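PDB 4NLC: ribosomal RNA processing protein 6 from Trypanosoma brucei brucei, which probably degrades and trims RNA from its 3' end as a 3'-5' exoribonuclease of the nuclear exosome, its catalytic core being described here. Local coordinates for residues T172-A175 against L176-L179; E256-L259 against L260-R264. The protein carries 1 engineered substitution. One frame throughout, in Å; residues are numbered along the deposited sequence.

Contact 1: residues T172-A175 against L176-L179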
loop_
_atom_site.group_PDB
_atom_site.type_symbol
_atom_site.label_atom_id
_atom_site.label_comp_id
_atom_site.label_asym_id
_atom_site.label_seq_id
_atom_site.Cartn_x
_atom_site.Cartn_y
_atom_site.Cartn_z
ATOM N N THR A 172 13.845 -5.571 -6.405
ATOM C CA THR A 172 15.163 -5.845 -5.822
ATOM C C THR A 172 15.092 -6.811 -4.609
ATOM O O THR A 172 16.090 -7.467 -4.293
ATOM C CB THR A 172 15.928 -4.542 -5.506
ATOM O OG1 THR A 172 15.067 -3.633 -4.840
ATOM C CG2 THR A 172 16.491 -3.889 -6.743
ATOM N N SER A 173 13.922 -6.918 -3.962
ATOM C CA SER A 173 13.749 -7.842 -2.859
ATOM C C SER A 173 13.654 -9.274 -3.436
ATOM O O SER A 173 14.264 -10.188 -2.885
ATOM C CB SER A 173 12.522 -7.468 -2.031
ATOM O OG SER A 173 12.312 -8.415 -0.998
ATOM N N ILE A 174 12.966 -9.447 -4.585
ATOM C CA ILE A 174 12.867 -10.749 -5.267
ATOM C C ILE A 174 14.272 -11.179 -5.724
ATOM O O ILE A 174 14.613 -12.349 -5.567
ATOM C CB ILE A 174 11.798 -10.776 -6.405
ATOM C CG1 ILE A 174 10.362 -10.581 -5.828
ATOM C CG2 ILE A 174 11.889 -12.078 -7.236
ATOM C CD1 ILE A 174 9.254 -10.526 -6.892
ATOM N N ALA A 175 15.101 -10.226 -6.222
ATOM C CA ALA A 175 16.498 -10.495 -6.611
ATOM C C ALA A 175 17.274 -11.085 -5.421
ATOM O O ALA A 175 17.884 -12.133 -5.551
ATOM C CB ALA A 175 17.172 -9.209 -7.082
ATOM N N LEU A 176 17.178 -10.447 -4.243
ATOM C CA LEU A 176 17.874 -10.903 -3.023
ATOM C C LEU A 176 17.387 -12.287 -2.555
ATOM O O LEU A 176 18.222 -13.143 -2.260
ATOM C CB LEU A 176 17.807 -9.827 -1.927
ATOM C CG LEU A 176 18.776 -8.625 -2.121
ATOM C CD1 LEU A 176 18.391 -7.432 -1.257
ATOM C CD2 LEU A 176 20.217 -8.997 -1.777
ATOM N N GLN A 177 16.047 -12.548 -2.597
ATOM C CA GLN A 177 15.477 -13.863 -2.257
ATOM C C GLN A 177 16.063 -14.958 -3.187
ATOM O O GLN A 177 16.445 -16.036 -2.716
ATOM C CB GLN A 177 13.947 -13.836 -2.427
ATOM C CG GLN A 177 13.195 -13.090 -1.336
ATOM C CD GLN A 177 11.716 -13.117 -1.635
ATOM O OE1 GLN A 177 11.203 -12.318 -2.416
ATOM N NE2 GLN A 177 11.020 -14.111 -1.119
ATOM N N ASN A 178 16.119 -14.667 -4.515
ATOM C CA ASN A 178 16.652 -15.596 -5.519
ATOM C C ASN A 178 18.153 -15.858 -5.394
ATOM O O ASN A 178 18.614 -16.861 -5.901
ATOM C CB ASN A 178 16.282 -15.146 -6.930
ATOM C CG ASN A 178 14.878 -15.584 -7.251
ATOM O OD1 ASN A 178 14.605 -16.752 -7.543
ATOM N ND2 ASN A 178 13.943 -14.708 -7.039
ATOM N N LEU A 179 18.901 -14.968 -4.730
ATOM C CA LEU A 179 20.331 -15.107 -4.464
ATOM C C LEU A 179 20.529 -15.737 -3.079
ATOM O O LEU A 179 21.670 -15.865 -2.615
ATOM C CB LEU A 179 21.025 -13.732 -4.492
ATOM C CG LEU A 179 21.197 -13.054 -5.826
ATOM C CD1 LEU A 179 21.383 -11.560 -5.646
ATOM C CD2 LEU A 179 22.334 -13.665 -6.607
HETATM O O HOH W 1 10.259 -9.882 -1.939
#
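Ile174 and Asn178 meet one turn apart on the short helix 172-178, which follows edge strand 169-171 of the mixed sheet in the RNase H-like 3'-5' exonuclease domain. The whole contact is local, made between neighbouring turns of one alpha-helix. Its backbone frame is a run of i to i+4 bonds: Leu176 N to Thr172 O, Gln177 N to Ser173 O at 3.0 Å, and Asn178 N to Ile174 O. The run weakens at the C-terminal end, where Leu179 N makes only a weak bond to Ala175 O (N-H...O 129°); Leu179 is also the first residue to leave helical backbone angles.

A water joins Ser173 to Gln177 one turn on, lying 2.7 Å from Ser173 OG and donating to Gln177 OE1, also at 2.7 Å. Ser173 OG and Gln177 OE1 themselves stand 4.3 Å apart, and the water sits between them, so two polar side chains that do not meet directly are still coupled. At the N-terminal end, Asp171 OD1 accepts from Ser173 N, and Thr172 OG1 is held by His149 and Phe148.

Ala175, with its small methyl group, packs on Val253 of helix 249-261, while the buried Leu176 reaches Leu233 and Phe187 of two further helices.

The amide of Asn178 folds back over the preceding turn, because its CG stands anti to the carbonyl carbon (chi1 -82°). Beside Ile174 and pointing the same way, it brings ND2 to 3.3 Å from Ile174 CG2. Ile174 O thus takes two donors: Asn178 N at 3.0 Å, and Asn178 ND2 at 2.9 Å, well above the carbonyl plane.

Contact 2: residues E256-L259 against L260-R264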
loop_
_atom_site.group_PDB
_atom_site.type_symbol
_atom_site.label_atom_id
_atom_site.label_comp_id
_atom_site.label_asym_id
_atom_site.label_seq_id
_atom_site.Cartn_x
_atom_site.Cartn_y
_atom_site.Cartn_z
ATOM N N GLU A 256 9.863 -13.243 -12.386
ATOM C CA GLU A 256 9.179 -13.277 -11.098
ATOM C C GLU A 256 8.552 -11.920 -10.771
ATOM O O GLU A 256 7.417 -11.894 -10.305
ATOM C CB GLU A 256 10.129 -13.776 -9.999
ATOM C CG GLU A 256 10.516 -15.233 -10.195
ATOM C CD GLU A 256 9.454 -16.240 -9.800
ATOM O OE1 GLU A 256 8.631 -16.615 -10.666
ATOM O OE2 GLU A 256 9.455 -16.667 -8.623
ATOM N N SER A 257 9.284 -10.800 -11.032
ATOM C CA SER A 257 8.817 -9.417 -10.843
ATOM C C SER A 257 7.597 -9.116 -11.749
ATOM O O SER A 257 6.666 -8.465 -11.299
ATOM C CB SER A 257 9.934 -8.420 -11.137
ATOM O OG SER A 257 11.111 -8.719 -10.401
ATOM N N ARG A 258 7.584 -9.645 -12.992
ATOM C CA ARG A 258 6.475 -9.504 -13.948
ATOM C C ARG A 258 5.214 -10.196 -13.391
ATOM O O ARG A 258 4.134 -9.623 -13.436
ATOM C CB ARG A 258 6.878 -10.081 -15.318
ATOM C CG ARG A 258 5.730 -10.278 -16.314
ATOM C CD ARG A 258 6.215 -10.286 -17.753
ATOM N NE ARG A 258 6.980 -11.489 -18.069
ATOM C CZ ARG A 258 8.147 -11.495 -18.702
ATOM N NH1 ARG A 258 8.682 -10.359 -19.139
ATOM N NH2 ARG A 258 8.778 -12.639 -18.927
ATOM N N LEU A 259 5.368 -11.398 -12.825
ATOM C CA LEU A 259 4.289 -12.134 -12.177
ATOM C C LEU A 259 3.687 -11.328 -11.032
ATOM O O LEU A 259 2.464 -11.329 -10.867
ATOM C CB LEU A 259 4.773 -13.515 -11.703
ATOM C CG LEU A 259 5.127 -14.498 -12.843
ATOM C CD1 LEU A 259 5.751 -15.753 -12.313
ATOM C CD2 LEU A 259 3.915 -14.861 -13.658
ATOM N N LEU A 260 4.535 -10.591 -10.285
ATOM C CA LEU A 260 4.093 -9.705 -9.196
ATOM C C LEU A 260 3.317 -8.490 -9.749
ATOM O O LEU A 260 2.339 -8.063 -9.133
ATOM C CB LEU A 260 5.280 -9.247 -8.334
ATOM C CG LEU A 260 4.931 -8.585 -7.001
ATOM C CD1 LEU A 260 4.256 -9.566 -6.058
ATOM C CD2 LEU A 260 6.150 -8.007 -6.354
ATOM N N SER A 261 3.733 -7.965 -10.910
ATOM C CA SER A 261 3.050 -6.844 -11.570
ATOM C C SER A 261 1.677 -7.250 -12.111
ATOM O O SER A 261 0.843 -6.385 -12.326
ATOM C CB SER A 261 3.917 -6.237 -12.670
ATOM O OG SER A 261 3.914 -7.019 -13.851
ATOM N N LEU A 262 1.433 -8.566 -12.290
ATOM C CA LEU A 262 0.155 -9.140 -12.726
ATOM C C LEU A 262 -0.831 -9.359 -11.568
ATOM O O LEU A 262 -1.995 -9.708 -11.786
ATOM C CB LEU A 262 0.386 -10.421 -13.535
ATOM C CG LEU A 262 1.043 -10.202 -14.911
ATOM C CD1 LEU A 262 1.527 -11.511 -15.486
ATOM C CD2 LEU A 262 0.069 -9.510 -15.881
ATOM N N GLU A 263 -0.386 -9.108 -10.345
ATOM C CA GLU A 263 -1.265 -9.203 -9.190
ATOM C C GLU A 263 -2.252 -8.047 -9.197
ATOM O O GLU A 263 -1.966 -6.970 -9.734
ATOM C CB GLU A 263 -0.480 -9.254 -7.887
ATOM C CG GLU A 263 0.307 -10.557 -7.800
ATOM C CD GLU A 263 0.945 -10.891 -6.473
ATOM O OE1 GLU A 263 0.919 -10.037 -5.560
ATOM O OE2 GLU A 263 1.524 -11.994 -6.367
ATOM N N ARG A 264 -3.434 -8.303 -8.649
ATOM C CA ARG A 264 -4.515 -7.336 -8.633
ATOM C C ARG A 264 -4.856 -6.932 -7.231
ATOM O O ARG A 264 -4.860 -7.766 -6.314
ATOM C CB ARG A 264 -5.787 -7.942 -9.230
ATOM C CG ARG A 264 -5.712 -8.332 -10.679
ATOM C CD ARG A 264 -7.015 -8.984 -11.100
ATOM N NE ARG A 264 -7.125 -10.347 -10.588
ATOM C CZ ARG A 264 -7.880 -10.700 -9.557
ATOM N NH1 ARG A 264 -8.618 -9.793 -8.921
ATOM N NH2 ARG A 264 -7.915 -11.962 -9.157
#
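A helix-end contact joins Arg258 to Ser261 and Leu262, near the C-terminal end of helix 249-261, beside edge strand 169-171 of the exonuclease fold's mixed sheet. Regular i to i+4 bonds tie Leu260 N to Glu256 O and Ser261 N to Ser257 O, the latter at 3.0 Å. Beyond them the pattern frays: Leu262 N divides itself between two weak bonds, 3.1 Å to Arg258 O and 3.3 Å to Leu259 O.

The buried Leu260 sets CG anti to its own N (chi1 -167°), turning its nonpolar end away from the preceding turn to pack on Ile174 and Arg152. Leu262 lays CG 3.5 Å from Arg258 O and packs on Ile45 and Lys46 of helix 42-46. Glu263 puts its carboxylate in a salt bridge with Arg156 of helix 152-162.

Serine at 261 is small enough to be buried against Leu169 and Ile45, and its hydroxyl finds an acceptor within its own helix. With chi1 at 78°, Ser261 OG lies between its N and carbonyl carbon and turns back on the helix; Ser261 OG donates to Arg258 O at 2.6 Å, in the carbonyl plane and on a lone pair.

Overall arrangement
Contact 1 closes its helix long before contact 2 opens along the chain, yet the two are neighbours in space, with centres 14 Å apart. Ile174 makes the junction: its CG2 packs 3.7 Å from Glu256 CB, and its CD1 lies 4.0 Å from Leu260 CD2. Asp171, the residue just before helix 172-178, adds a polar tie through its backbone N-H, bonded to Ser257 OG. Helix 249-261 therefore covers both the end of strand 169-171 and one side of helix 172-178. In both contacts a carbonyl accepts from a side chain: at Ile174 from both N and ND2 of Asn178, at Arg258 from Ser261 OG and, weakly, from Leu262 N.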